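Local coordinates for protein IG hypothetical 16092 (PDB 1YQH) that is of unknown function but belongs to the UPF0045 (DUF77) family of thiamine-binding-like proteins and so may bind thiamine or a related small ligand, at residues Gln7-Ser11 / Glu53-Leu58. Sequence-based numbering, arbitrary orientation. Where two conformers were deposited one is given.
Sequences QVTMS and ELDVLL
In the ferredoxin-like fold of this UPF0045 protein, V8 and M10, on the first strand of the four-stranded antiparallel sheet, pack under L54, L57 and L58 in the opening turn of helix 54-70. The strand and helix segments run nearly parallel, 17° apart, with axes 9.1 Å from each other, the spacing of a helix laid on a sheet face. Helix 54-70 joins the parallel strands 48-52 and 75-84 in a beta-alpha-beta crossover over strand 8-17, which is antiparallel to both and so runs with the helix. V8 and M10 both point their CB at the helix, whereas T9, between them, faces the other side of the sheet, where A45 of a second subunit packs on it; this is the alternation of a beta strand. No hydrogen bond joins the segments, and the contact is apolar.

V8 meets the start of the helix with both methyls. V8 CG1 faces L54 CB at 4.1 Å, while V8 CG2 comes 3.6 Å from L57 CD2 and 3.9 Å from L54 CA. L57 is thus wedged between the two strand side chains: its CD2 lies against V8 CG2 and also reaches M10 CB, while L57 CB lies 3.9 Å from the selenium of M10. V8 is also covered by Y84, and M10 by I80 and I82, all from strand 75-84.

M10, a selenomethionine, sends its chain out extended, CG anti to the backbone N (chi1 -175°), until the bend at chi3 (-65°) turns the terminal methyl among three leucines. The side chain lies roughly perpendicular to L54 and alongside L57, the latter two pointing oppositely. M10 CE ends 3.6 Å from L57 CB, 3.9 Å from L54 CD1 and 3.9 Å from L58 CD2.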
ATOM      1  N   GLN A   7       6.819  16.309  12.996  0.50 15.89           N
ATOM      2  CA  GLN A   7       5.809  15.264  12.917  0.50 15.46           C
ATOM      3  C   GLN A   7       5.827  14.566  11.565  0.50 14.33           C
ATOM      4  O   GLN A   7       6.238  15.145  10.560  0.50 13.82           O
ATOM      5  CB  GLN A   7       4.418  15.841  13.167  0.50 15.86           C
ATOM      6  CG  GLN A   7       4.066  15.961  14.643  0.50 17.26           C
ATOM      7  CD  GLN A   7       2.758  16.689  14.877  0.50 18.22           C
ATOM      8  OE1 GLN A   7       2.047  16.405  15.836  0.50 20.48           O
ATOM      9  NE2 GLN A   7       2.433  17.628  14.003  0.50 18.08           N
ATOM     10  N   VAL A   8       5.395  13.312  11.570  1.00 13.40           N
ATOM     11  CA  VAL A   8       5.026  12.620  10.337  1.00 12.70           C
ATOM     12  C   VAL A   8       3.517  12.376  10.410  1.00 11.77           C
ATOM     13  O   VAL A   8       2.895  12.440  11.488  1.00 10.58           O
ATOM     14  CB  VAL A   8       5.788  11.263  10.097  1.00 13.10           C
ATOM     15  CG1 VAL A   8       7.296  11.479  10.104  1.00 14.04           C
ATOM     16  CG2 VAL A   8       5.388  10.189  11.111  1.00 14.83           C
ATOM     17  N   THR A   9       2.928  12.123   9.254  1.00 11.07           N
ATOM     18  CA  THR A   9       1.591  11.579   9.171  1.00 11.77           C
ATOM     19  C   THR A   9       1.745  10.193   8.512  1.00 11.80           C
ATOM     20  O   THR A   9       2.597  10.005   7.641  1.00 10.90           O
ATOM     21  CB  THR A   9       0.672  12.543   8.374  1.00 11.99           C
ATOM     22  OG1 THR A   9       0.606  13.807   9.074  1.00 13.96           O
ATOM     23  CG2 THR A   9      -0.733  11.987   8.241  1.00 13.53           C
HETATM   24  N   MSE A  10       0.949   9.232   8.959  1.00 12.25           N
HETATM   25  CA  MSE A  10       1.082   7.846   8.537  1.00 14.75           C
HETATM   26  C   MSE A  10      -0.320   7.240   8.484  1.00 13.61           C
HETATM   27  O   MSE A  10      -1.217   7.696   9.198  1.00 13.50           O
HETATM   28  CB  MSE A  10       1.925   7.116   9.585  1.00 14.65           C
HETATM   29  CG  MSE A  10       2.279   5.687   9.278  1.00 17.32           C
HETATM   30 SE   MSE A  10       3.247   4.947  10.785  1.00 22.82          SE
HETATM   31  CE  MSE A  10       4.877   6.059  10.726  1.00 17.35           C
ATOM     32  N   SER A  11      -0.527   6.256   7.612  1.00 11.56           N
ATOM     33  CA  SER A  11      -1.676   5.388   7.760  1.00 11.06           C
ATOM     34  C   SER A  11      -1.220   3.950   7.797  1.00 10.74           C
ATOM     35  O   SER A  11      -0.126   3.619   7.313  1.00 11.24           O
ATOM     36  CB  SER A  11      -2.712   5.610   6.648  1.00 11.13           C
ATOM     37  OG  SER A  11      -2.213   5.205   5.388  1.00 12.48           O
ATOM     38  N   GLU A  53       5.420  11.517  16.181  1.00 10.86           N
ATOM     39  CA  GLU A  53       6.838  11.230  15.986  1.00 11.36           C
ATOM     40  C   GLU A  53       7.042   9.902  15.245  1.00 10.74           C
ATOM     41  O   GLU A  53       6.416   8.893  15.573  1.00 10.61           O
ATOM     42  CB  GLU A  53       7.509  11.173  17.352  1.00 12.05           C
ATOM     43  CG  GLU A  53       8.975  10.863  17.313  1.00 15.51           C
ATOM     44  CD  GLU A  53       9.518  10.444  18.672  1.00 19.68           C
ATOM     45  OE1 GLU A  53       9.033  10.966  19.714  1.00 22.30           O
ATOM     46  OE2 GLU A  53      10.440   9.601  18.694  1.00 21.21           O
ATOM     47  N   LEU A  54       7.928   9.905  14.250  1.00 10.61           N
ATOM     48  CA  LEU A  54       8.140   8.710  13.421  1.00 10.77           C
ATOM     49  C   LEU A  54       8.320   7.415  14.225  1.00 10.82           C
ATOM     50  O   LEU A  54       7.604   6.460  13.987  1.00 10.73           O
ATOM     51  CB  LEU A  54       9.343   8.905  12.487  1.00 11.46           C
ATOM     52  CG  LEU A  54       9.699   7.721  11.562  1.00 11.38           C
ATOM     53  CD1 LEU A  54       8.546   7.344  10.600  1.00 13.35           C
ATOM     54  CD2 LEU A  54      10.975   8.033  10.802  1.00 11.92           C
ATOM     55  N   ASP A  55       9.289   7.381  15.142  1.00 11.39           N
ATOM     56  CA  ASP A  55       9.567   6.151  15.889  1.00 12.57           C
ATOM     57  C   ASP A  55       8.403   5.744  16.800  1.00 12.53           C
ATOM     58  O   ASP A  55       8.125   4.555  16.957  1.00 13.15           O
ATOM     59  CB  ASP A  55      10.859   6.271  16.713  1.00 13.20           C
ATOM     60  CG  ASP A  55      12.114   6.334  15.851  1.00 15.75           C
ATOM     61  OD1 ASP A  55      12.067   5.967  14.669  1.00 16.47           O
ATOM     62  OD2 ASP A  55      13.167   6.740  16.368  1.00 17.52           O
ATOM     63  N   VAL A  56       7.729   6.727  17.394  1.00 11.96           N
ATOM     64  CA  VAL A  56       6.560   6.461  18.230  1.00 12.64           C
ATOM     65  C   VAL A  56       5.471   5.805  17.395  1.00 12.11           C
ATOM     66  O   VAL A  56       4.904   4.797  17.806  1.00 12.27           O
ATOM     67  CB  VAL A  56       6.024   7.745  18.925  1.00 13.19           C
ATOM     68  CG1 VAL A  56       4.697   7.482  19.661  1.00 13.69           C
ATOM     69  CG2 VAL A  56       7.074   8.280  19.886  1.00 14.01           C
ATOM     70  N   LEU A  57       5.196   6.371  16.226  1.00 11.21           N
ATOM     71  CA  LEU A  57       4.182   5.812  15.332  1.00 11.35           C
ATOM     72  C   LEU A  57       4.533   4.410  14.821  1.00 11.12           C
ATOM     73  O   LEU A  57       3.684   3.529  14.823  1.00 10.37           O
ATOM     74  CB  LEU A  57       3.906   6.769  14.171  1.00 11.50           C
ATOM     75  CG  LEU A  57       2.799   7.815  14.383  1.00 12.62           C
ATOM     76  CD1 LEU A  57       2.819   8.487  15.742  1.00 14.43           C
ATOM     77  CD2 LEU A  57       2.828   8.864  13.257  1.00 11.87           C
ATOM     78  N   LEU A  58       5.778   4.199  14.394  1.00 11.74           N
ATOM     79  CA  LEU A  58       6.186   2.857  13.973  1.00 12.30           C
ATOM     80  C   LEU A  58       6.049   1.838  15.107  1.00 12.41           C
ATOM     81  O   LEU A  58       5.657   0.692  14.873  1.00 12.70           O
ATOM     82  CB  LEU A  58       7.604   2.841  13.391  1.00 12.01           C
ATOM     83  CG  LEU A  58       7.724   3.563  12.049  1.00 13.38           C
ATOM     84  CD1 LEU A  58       9.206   3.768  11.746  1.00 17.06           C
ATOM     85  CD2 LEU A  58       7.020   2.756  10.940  1.00 13.63           C
TER